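Local coordinates for polyketide synthase (Lyngbya majuscula 19L, PDB 3QIT), which probably releases the finished polyketide chain as the thioesterase of curacin A biosynthesis, with sulfate elimination and decarboxylation that yield a terminal alkene, at residues E122-E127 and A277-L282; L40-V45 and L98-S103. All blocks are in the same frame, centred on the assembly; numbering follows the deposited sequence.

Contact 1 of 2, residues E122-E127 and A277-L282; sequences ELILVE and AALASL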
ATOM      1  N   GLU B 122     -28.354  -4.257  -3.675  1.00 20.25           N
ATOM      2  CA  GLU B 122     -28.190  -5.602  -3.097  1.00 20.36           C
ATOM      3  C   GLU B 122     -26.737  -6.013  -3.239  1.00 20.16           C
ATOM      4  O   GLU B 122     -26.116  -5.745  -4.258  1.00 19.76           O
ATOM      5  CB  GLU B 122     -29.078  -6.639  -3.803  1.00 21.49           C
ATOM      6  CG  GLU B 122     -28.916  -8.104  -3.282  1.00 27.39           C
ATOM      7  CD  GLU B 122     -29.851  -8.453  -2.116  1.00 34.20           C
ATOM      8  OE1 GLU B 122     -30.894  -7.783  -1.969  1.00 29.95           O
ATOM      9  OE2 GLU B 122     -29.558  -9.407  -1.359  1.00 32.79           O
ATOM     10  N   LEU B 123     -26.222  -6.662  -2.203  1.00 18.19           N
ATOM     11  CA  LEU B 123     -24.855  -7.153  -2.164  1.00 16.85           C
ATOM     12  C   LEU B 123     -24.896  -8.663  -2.286  1.00 19.19           C
ATOM     13  O   LEU B 123     -25.492  -9.335  -1.440  1.00 21.23           O
ATOM     14  CB  LEU B 123     -24.223  -6.757  -0.833  1.00 17.22           C
ATOM     15  CG  LEU B 123     -22.779  -7.139  -0.579  1.00 18.54           C
ATOM     16  CD1 LEU B 123     -21.799  -6.446  -1.586  1.00 18.32           C
ATOM     17  CD2 LEU B 123     -22.390  -6.806   0.894  1.00 19.22           C
ATOM     18  N   ILE B 124     -24.263  -9.193  -3.329  1.00 17.34           N
ATOM     19  CA  ILE B 124     -24.295 -10.639  -3.610  1.00 16.30           C
ATOM     20  C   ILE B 124     -22.864 -11.148  -3.451  1.00 17.03           C
ATOM     21  O   ILE B 124     -21.974 -10.786  -4.242  1.00 16.65           O
ATOM     22  CB  ILE B 124     -24.842 -10.931  -5.028  1.00 17.26           C
ATOM     23  CG1 ILE B 124     -26.289 -10.414  -5.106  1.00 19.55           C
ATOM     24  CG2 ILE B 124     -24.819 -12.448  -5.299  1.00 17.95           C
ATOM     25  CD1 ILE B 124     -26.746 -10.044  -6.458  1.00 34.28           C
ATOM     26  N   LEU B 125     -22.654 -11.960  -2.410  1.00 15.84           N
ATOM     27  CA  LEU B 125     -21.310 -12.390  -2.016  1.00 12.74           C
ATOM     28  C   LEU B 125     -21.130 -13.851  -2.366  1.00 16.36           C
ATOM     29  O   LEU B 125     -21.700 -14.718  -1.715  1.00 18.58           O
ATOM     30  CB  LEU B 125     -21.098 -12.139  -0.506  1.00 14.21           C
ATOM     31  CG  LEU B 125     -21.319 -10.672  -0.140  1.00 18.32           C
ATOM     32  CD1 LEU B 125     -21.259 -10.508   1.380  1.00 16.74           C
ATOM     33  CD2 LEU B 125     -20.280  -9.775  -0.834  1.00 16.62           C
ATOM     34  N   VAL B 126     -20.380 -14.116  -3.437  1.00 15.95           N
ATOM     35  CA  VAL B 126     -20.232 -15.491  -3.912  1.00 15.85           C
ATOM     36  C   VAL B 126     -18.933 -16.044  -3.378  1.00 19.44           C
ATOM     37  O   VAL B 126     -17.859 -15.502  -3.674  1.00 16.68           O
ATOM     38  CB  VAL B 126     -20.240 -15.570  -5.453  1.00 16.00           C
ATOM     39  CG1 VAL B 126     -20.205 -17.031  -5.929  1.00 19.82           C
ATOM     40  CG2 VAL B 126     -21.504 -14.901  -5.990  1.00 19.56           C
ATOM     41  N   GLU B 127     -19.046 -17.075  -2.540  1.00 17.06           N
ATOM     42  CA  GLU B 127     -17.878 -17.737  -1.932  1.00 20.42           C
ATOM     43  C   GLU B 127     -16.994 -16.765  -1.161  1.00 20.30           C
ATOM     44  O   GLU B 127     -15.787 -16.607  -1.430  1.00 21.15           O
ATOM     45  CB  GLU B 127     -17.109 -18.522  -2.993  1.00 19.93           C
ATOM     46  CG  GLU B 127     -17.873 -19.795  -3.416  1.00 22.16           C
ATOM     47  CD  GLU B 127     -17.646 -20.934  -2.449  1.00 24.59           C
ATOM     48  OE1 GLU B 127     -16.453 -21.298  -2.265  1.00 25.91           O
ATOM     49  OE2 GLU B 127     -18.633 -21.456  -1.861  1.00 22.35           O
ATOM     50  N   ALA B 277     -25.651 -19.866 -14.919  1.00 26.19           N
ATOM     51  CA  ALA B 277     -27.069 -19.543 -15.158  1.00 24.98           C
ATOM     52  C   ALA B 277     -27.824 -19.376 -13.837  1.00 25.89           C
ATOM     53  O   ALA B 277     -28.643 -18.464 -13.687  1.00 21.89           O
ATOM     54  CB  ALA B 277     -27.728 -20.604 -16.015  1.00 28.16           C
ATOM     55  N   ALA B 278     -27.562 -20.275 -12.886  1.00 25.82           N
ATOM     56  CA  ALA B 278     -28.208 -20.211 -11.572  1.00 22.52           C
ATOM     57  C   ALA B 278     -27.843 -18.944 -10.822  1.00 25.40           C
ATOM     58  O   ALA B 278     -28.691 -18.327 -10.158  1.00 20.74           O
ATOM     59  CB  ALA B 278     -27.872 -21.462 -10.731  1.00 23.98           C
ATOM     60  N   LEU B 279     -26.562 -18.550 -10.900  1.00 19.78           N
ATOM     61  CA  LEU B 279     -26.142 -17.324 -10.277  1.00 19.91           C
ATOM     62  C   LEU B 279     -26.807 -16.095 -10.929  1.00 20.37           C
ATOM     63  O   LEU B 279     -27.275 -15.202 -10.234  1.00 19.82           O
ATOM     64  CB  LEU B 279     -24.601 -17.235 -10.290  1.00 20.14           C
ATOM     65  CG  LEU B 279     -23.998 -16.020  -9.610  1.00 21.69           C
ATOM     66  CD1 LEU B 279     -24.504 -15.828  -8.176  1.00 21.76           C
ATOM     67  CD2 LEU B 279     -22.452 -16.215  -9.654  1.00 19.71           C
ATOM     68  N   ALA B 280     -26.897 -16.070 -12.257  1.00 17.92           N
ATOM     69  CA  ALA B 280     -27.582 -14.969 -12.931  1.00 20.16           C
ATOM     70  C   ALA B 280     -29.032 -14.892 -12.448  1.00 19.37           C
ATOM     71  O   ALA B 280     -29.552 -13.798 -12.177  1.00 21.08           O
ATOM     72  CB  ALA B 280     -27.537 -15.158 -14.436  1.00 22.95           C
ATOM     73  N   SER B 281     -29.658 -16.059 -12.348  1.00 21.56           N
ATOM     74  CA  SER B 281     -31.061 -16.151 -11.943  0.50 22.77           C
ATOM     75  C   SER B 281     -31.243 -15.575 -10.548  1.00 23.85           C
ATOM     76  O   SER B 281     -32.174 -14.813 -10.293  1.00 26.20           O
ATOM     77  CB  SER B 281     -31.522 -17.600 -11.972  0.50 23.38           C
ATOM     78  OG  SER B 281     -32.897 -17.677 -11.661  0.50 21.43           O
ATOM     79  N   LEU B 282     -30.322 -15.921  -9.647  1.00 25.11           N
ATOM     80  CA  LEU B 282     -30.368 -15.393  -8.292  1.00 22.33           C
ATOM     81  C   LEU B 282     -30.227 -13.854  -8.246  1.00 26.12           C
ATOM     82  O   LEU B 282     -30.934 -13.169  -7.501  1.00 26.71           O
ATOM     83  CB  LEU B 282     -29.280 -16.069  -7.468  1.00 26.34           C
ATOM     84  CG  LEU B 282     -29.103 -15.575  -6.055  1.00 29.88           C
ATOM     85  CD1 LEU B 282     -30.381 -15.803  -5.244  1.00 34.26           C
ATOM     86  CD2 LEU B 282     -27.966 -16.383  -5.490  1.00 35.50           C
TER
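L279 reaches from helix 276-284 onto strand 120-126, where it meets V126 and I124 in a purely apolar contact. Near its root the side chain keeps its distance: CB of L279 stays 5.8 Å from CG2 of V126, and CG comes to 4.5 Å of that same methyl. With CG anti to the backbone N (chi1 -177°), the branch point extends from the helix toward the strand and both methyls arrive at its surface. CD1 makes the closer approach, 3.8 Å from V126 CG2, and lies more loosely, at 4.4 Å, from CG2 of I124. CD2 follows at 4.0 Å from V126 CG2, so this one valine methyl meets both branches of the leucine. V126 presents it because CG2 stands beside the backbone N and anti to the carbonyl carbon, and the two side chains meet tip to tip. I124 and V126, two residues apart on the strand, thus offer the leucine two methyls along one face of the sheet. No hydrogen bond joins the segments, and all three touching residues are buried.

The contact seats the C-terminal helix on the central sheet of the alpha/beta hydrolase fold. L123 and L125 pack instead on helix 104-115, while L282, one helical turn beyond L279, touches V237 of strand 234-239. Just past V126, E127 OE1 is hydrogen-bonded to H269 ND1, consistent with E127 being the acid of a Ser-His-Glu triad. The strand itself runs parallel between strands 97-102 and 234-239, with helix 276-284 packed across this row.

Contact 2 of 2, residues L40-V45 and L98-S103; sequences LAWQEV and LLVGHS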
ATOM      1  N   LEU B  40     -13.575 -10.646 -17.859  1.00 14.81           N
ATOM      2  CA  LEU B  40     -14.159 -11.580 -18.817  1.00 17.61           C
ATOM      3  C   LEU B  40     -14.618 -12.898 -18.177  1.00 17.45           C
ATOM      4  O   LEU B  40     -15.505 -13.532 -18.708  1.00 16.43           O
ATOM      5  CB  LEU B  40     -13.190 -11.833 -19.980  1.00 16.20           C
ATOM      6  CG  LEU B  40     -13.549 -12.875 -21.035  1.00 17.76           C
ATOM      7  CD1 LEU B  40     -14.797 -12.500 -21.799  1.00 18.88           C
ATOM      8  CD2 LEU B  40     -12.399 -13.092 -21.976  1.00 21.46           C
ATOM      9  N   ALA B  41     -14.087 -13.252 -17.002  1.00 13.72           N
ATOM     10  CA  ALA B  41     -14.482 -14.499 -16.336  1.00 13.19           C
ATOM     11  C   ALA B  41     -15.967 -14.493 -15.943  1.00 16.05           C
ATOM     12  O   ALA B  41     -16.528 -15.540 -15.648  1.00 17.24           O
ATOM     13  CB  ALA B  41     -13.579 -14.762 -15.074  1.00 14.48           C
ATOM     14  N   TRP B  42     -16.578 -13.305 -15.932  1.00 16.03           N
ATOM     15  CA  TRP B  42     -17.995 -13.163 -15.594  1.00 13.12           C
ATOM     16  C   TRP B  42     -18.910 -13.393 -16.772  1.00 15.59           C
ATOM     17  O   TRP B  42     -20.121 -13.321 -16.606  1.00 16.68           O
ATOM     18  CB  TRP B  42     -18.272 -11.754 -15.035  1.00 14.50           C
ATOM     19  CG  TRP B  42     -17.766 -11.573 -13.621  1.00 15.00           C
ATOM     20  CD1 TRP B  42     -16.646 -10.893 -13.236  1.00 15.41           C
ATOM     21  CD2 TRP B  42     -18.341 -12.129 -12.433  1.00 16.35           C
ATOM     22  NE1 TRP B  42     -16.506 -10.965 -11.861  1.00 16.45           N
ATOM     23  CE2 TRP B  42     -17.534 -11.722 -11.348  1.00 16.12           C
ATOM     24  CE3 TRP B  42     -19.476 -12.924 -12.179  1.00 16.43           C
ATOM     25  CZ2 TRP B  42     -17.827 -12.069 -10.011  1.00 15.82           C
ATOM     26  CZ3 TRP B  42     -19.769 -13.269 -10.849  1.00 17.46           C
ATOM     27  CH2 TRP B  42     -18.936 -12.854  -9.781  1.00 17.21           C
ATOM     28  N   GLN B  43     -18.360 -13.683 -17.951  1.00 13.45           N
ATOM     29  CA  GLN B  43     -19.191 -13.672 -19.175  1.00 14.78           C
ATOM     30  C   GLN B  43     -20.408 -14.599 -19.119  1.00 15.56           C
ATOM     31  O   GLN B  43     -21.497 -14.236 -19.588  1.00 17.71           O
ATOM     32  CB  GLN B  43     -18.344 -14.007 -20.400  1.00 18.76           C
ATOM     33  CG  GLN B  43     -19.171 -14.031 -21.692  1.00 19.21           C
ATOM     34  CD  GLN B  43     -18.354 -13.665 -22.896  1.00 22.15           C
ATOM     35  OE1 GLN B  43     -18.180 -12.494 -23.194  1.00 20.20           O
ATOM     36  NE2 GLN B  43     -17.872 -14.662 -23.612  1.00 22.16           N
ATOM     37  N   GLU B  44     -20.220 -15.805 -18.595  1.00 17.32           N
ATOM     38  CA  GLU B  44     -21.317 -16.773 -18.545  1.00 21.12           C
ATOM     39  C   GLU B  44     -22.458 -16.349 -17.623  1.00 17.83           C
ATOM     40  O   GLU B  44     -23.609 -16.714 -17.866  1.00 20.07           O
ATOM     41  CB  GLU B  44     -20.796 -18.177 -18.236  1.00 17.66           C
ATOM     42  CG  GLU B  44     -20.073 -18.821 -19.452  1.00 27.71           C
ATOM     43  CD  GLU B  44     -20.984 -18.933 -20.689  1.00 36.96           C
ATOM     44  OE1 GLU B  44     -22.066 -19.563 -20.599  1.00 38.33           O
ATOM     45  OE2 GLU B  44     -20.632 -18.378 -21.753  1.00 37.96           O
ATOM     46  N   VAL B  45     -22.139 -15.597 -16.568  1.00 16.33           N
ATOM     47  CA  VAL B  45     -23.163 -14.919 -15.759  1.00 16.60           C
ATOM     48  C   VAL B  45     -23.759 -13.681 -16.466  1.00 18.69           C
ATOM     49  O   VAL B  45     -24.970 -13.418 -16.379  1.00 20.48           O
ATOM     50  CB  VAL B  45     -22.586 -14.514 -14.375  1.00 20.35           C
ATOM     51  CG1 VAL B  45     -23.637 -13.771 -13.527  1.00 21.57           C
ATOM     52  CG2 VAL B  45     -22.037 -15.756 -13.625  1.00 19.89           C
ATOM     53  N   LEU B  98     -26.555  -3.325  -8.295  1.00 18.11           N
ATOM     54  CA  LEU B  98     -26.365  -4.675  -7.777  1.00 18.97           C
ATOM     55  C   LEU B  98     -24.869  -4.931  -7.788  1.00 16.75           C
ATOM     56  O   LEU B  98     -24.240  -4.754  -8.819  1.00 20.73           O
ATOM     57  CB  LEU B  98     -27.103  -5.675  -8.669  1.00 19.85           C
ATOM     58  CG  LEU B  98     -28.627  -5.531  -8.694  1.00 23.97           C
ATOM     59  CD1 LEU B  98     -29.249  -6.386  -9.805  1.00 28.73           C
ATOM     60  CD2 LEU B  98     -29.251  -5.861  -7.324  1.00 25.42           C
ATOM     61  N   LEU B  99     -24.303  -5.275  -6.629  1.00 14.06           N
ATOM     62  CA  LEU B  99     -22.865  -5.500  -6.504  1.00 14.08           C
ATOM     63  C   LEU B  99     -22.623  -6.976  -6.228  1.00 14.64           C
ATOM     64  O   LEU B  99     -23.139  -7.507  -5.255  1.00 17.00           O
ATOM     65  CB  LEU B  99     -22.285  -4.659  -5.358  1.00 17.02           C
ATOM     66  CG  LEU B  99     -20.778  -4.786  -5.099  1.00 15.31           C
ATOM     67  CD1 LEU B  99     -19.937  -4.462  -6.335  1.00 19.61           C
ATOM     68  CD2 LEU B  99     -20.414  -3.862  -3.935  1.00 18.00           C
ATOM     69  N   VAL B 100     -21.809  -7.616  -7.070  1.00 12.39           N
ATOM     70  CA  VAL B 100     -21.579  -9.056  -6.993  1.00 12.91           C
ATOM     71  C   VAL B 100     -20.064  -9.240  -6.912  1.00 17.26           C
ATOM     72  O   VAL B 100     -19.317  -8.582  -7.646  1.00 17.25           O
ATOM     73  CB  VAL B 100     -22.079  -9.764  -8.255  1.00 17.63           C
ATOM     74  CG1 VAL B 100     -21.946 -11.297  -8.082  1.00 20.01           C
ATOM     75  CG2 VAL B 100     -23.543  -9.364  -8.532  1.00 19.37           C
ATOM     76  N   GLY B 101     -19.593 -10.119  -6.039  1.00 13.58           N
ATOM     77  CA  GLY B 101     -18.137 -10.361  -5.940  1.00 13.14           C
ATOM     78  C   GLY B 101     -17.904 -11.827  -5.736  1.00 16.37           C
ATOM     79  O   GLY B 101     -18.741 -12.492  -5.130  1.00 15.76           O
ATOM     80  N   HIS B 102     -16.784 -12.338  -6.246  1.00 12.39           N
ATOM     81  CA  HIS B 102     -16.434 -13.752  -6.089  1.00 12.62           C
ATOM     82  C   HIS B 102     -15.097 -13.889  -5.346  1.00 16.77           C
ATOM     83  O   HIS B 102     -14.090 -13.306  -5.769  1.00 15.99           O
ATOM     84  CB  HIS B 102     -16.268 -14.429  -7.444  1.00 15.78           C
ATOM     85  CG  HIS B 102     -15.772 -15.837  -7.334  1.00 17.75           C
ATOM     86  ND1 HIS B 102     -14.514 -16.222  -7.745  1.00 20.84           N
ATOM     87  CD2 HIS B 102     -16.361 -16.947  -6.833  1.00 17.76           C
ATOM     88  CE1 HIS B 102     -14.354 -17.515  -7.509  1.00 17.71           C
ATOM     89  NE2 HIS B 102     -15.451 -17.977  -6.945  1.00 20.27           N
ATOM     90  N   SER B 103     -15.093 -14.675  -4.274  1.00 15.11           N
ATOM     91  CA  SER B 103     -13.846 -14.941  -3.481  1.00 17.59           C
ATOM     92  C   SER B 103     -13.160 -13.654  -2.990  1.00 18.14           C
ATOM     93  O   SER B 103     -13.784 -12.892  -2.251  1.00 16.56           O
ATOM     94  CB  SER B 103     -12.899 -15.844  -4.270  1.00 22.86           C
ATOM     95  OG  SER B 103     -11.892 -16.345  -3.406  1.00 22.00           O
TER
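W42 pushes the six-membered part of its indole against V100, G101 and H102 of strand 97-102. CH2 of W42 lies 3.8 Å from CG1 of V100, and that methyl approaches the ring obliquely. One atom further round the rim, CZ2 of W42 sits 3.8 Å from CB of H102, again at a slant. The backbone meets the ring edge-on: N of H102 lies in the indole plane, 3.9 Å from CZ2. With CG anti to its own carbonyl carbon (chi1 -74°), W42 swings its far end to the strand from the 3-10 turn that precedes helix 43-51. C31 and H33, on and just after strand 28-32, also touch the tryptophan.

Beyond its CB, the H102 side chain turns away from W42. Its NE2 is hydrogen-bonded to the carbonyl oxygen of H269, and S103 CB rests over one ring face, offset toward the rim. S103 has a positive phi (55°), consistent with the nucleophile elbow of a GxSxG motif, and is probably the nucleophile of a Ser-His-Glu triad with H269 and E127. The tryptophan therefore contributes apolar packing just before this turn, whereas polar fixing of H102 comes from the loop carrying H269.

Overall arrangement
From the N terminus, the chain leaves strand 28-32, passes the 3-10 segment and helix start at 40-45 and, after 52 intervening residues, returns in strand 97-102, where contact 2 closes its loop. Helix 104-115 then leads to strand 120-126, and contact 1 closes a longer loop of 149 residues when the C-terminal helix arrives. The loops follow in series, neither nested nor crossed. Their strands are parallel neighbours in the sheet, probably hydrogen-bonded from I124 N to L99 O (2.8 Å) and from V126 N to G101 O (2.9 Å). A280 CB also packs on V45 O, so helices 43-51 and 276-284 meet over the sheet whose strands lead into S103 and E127.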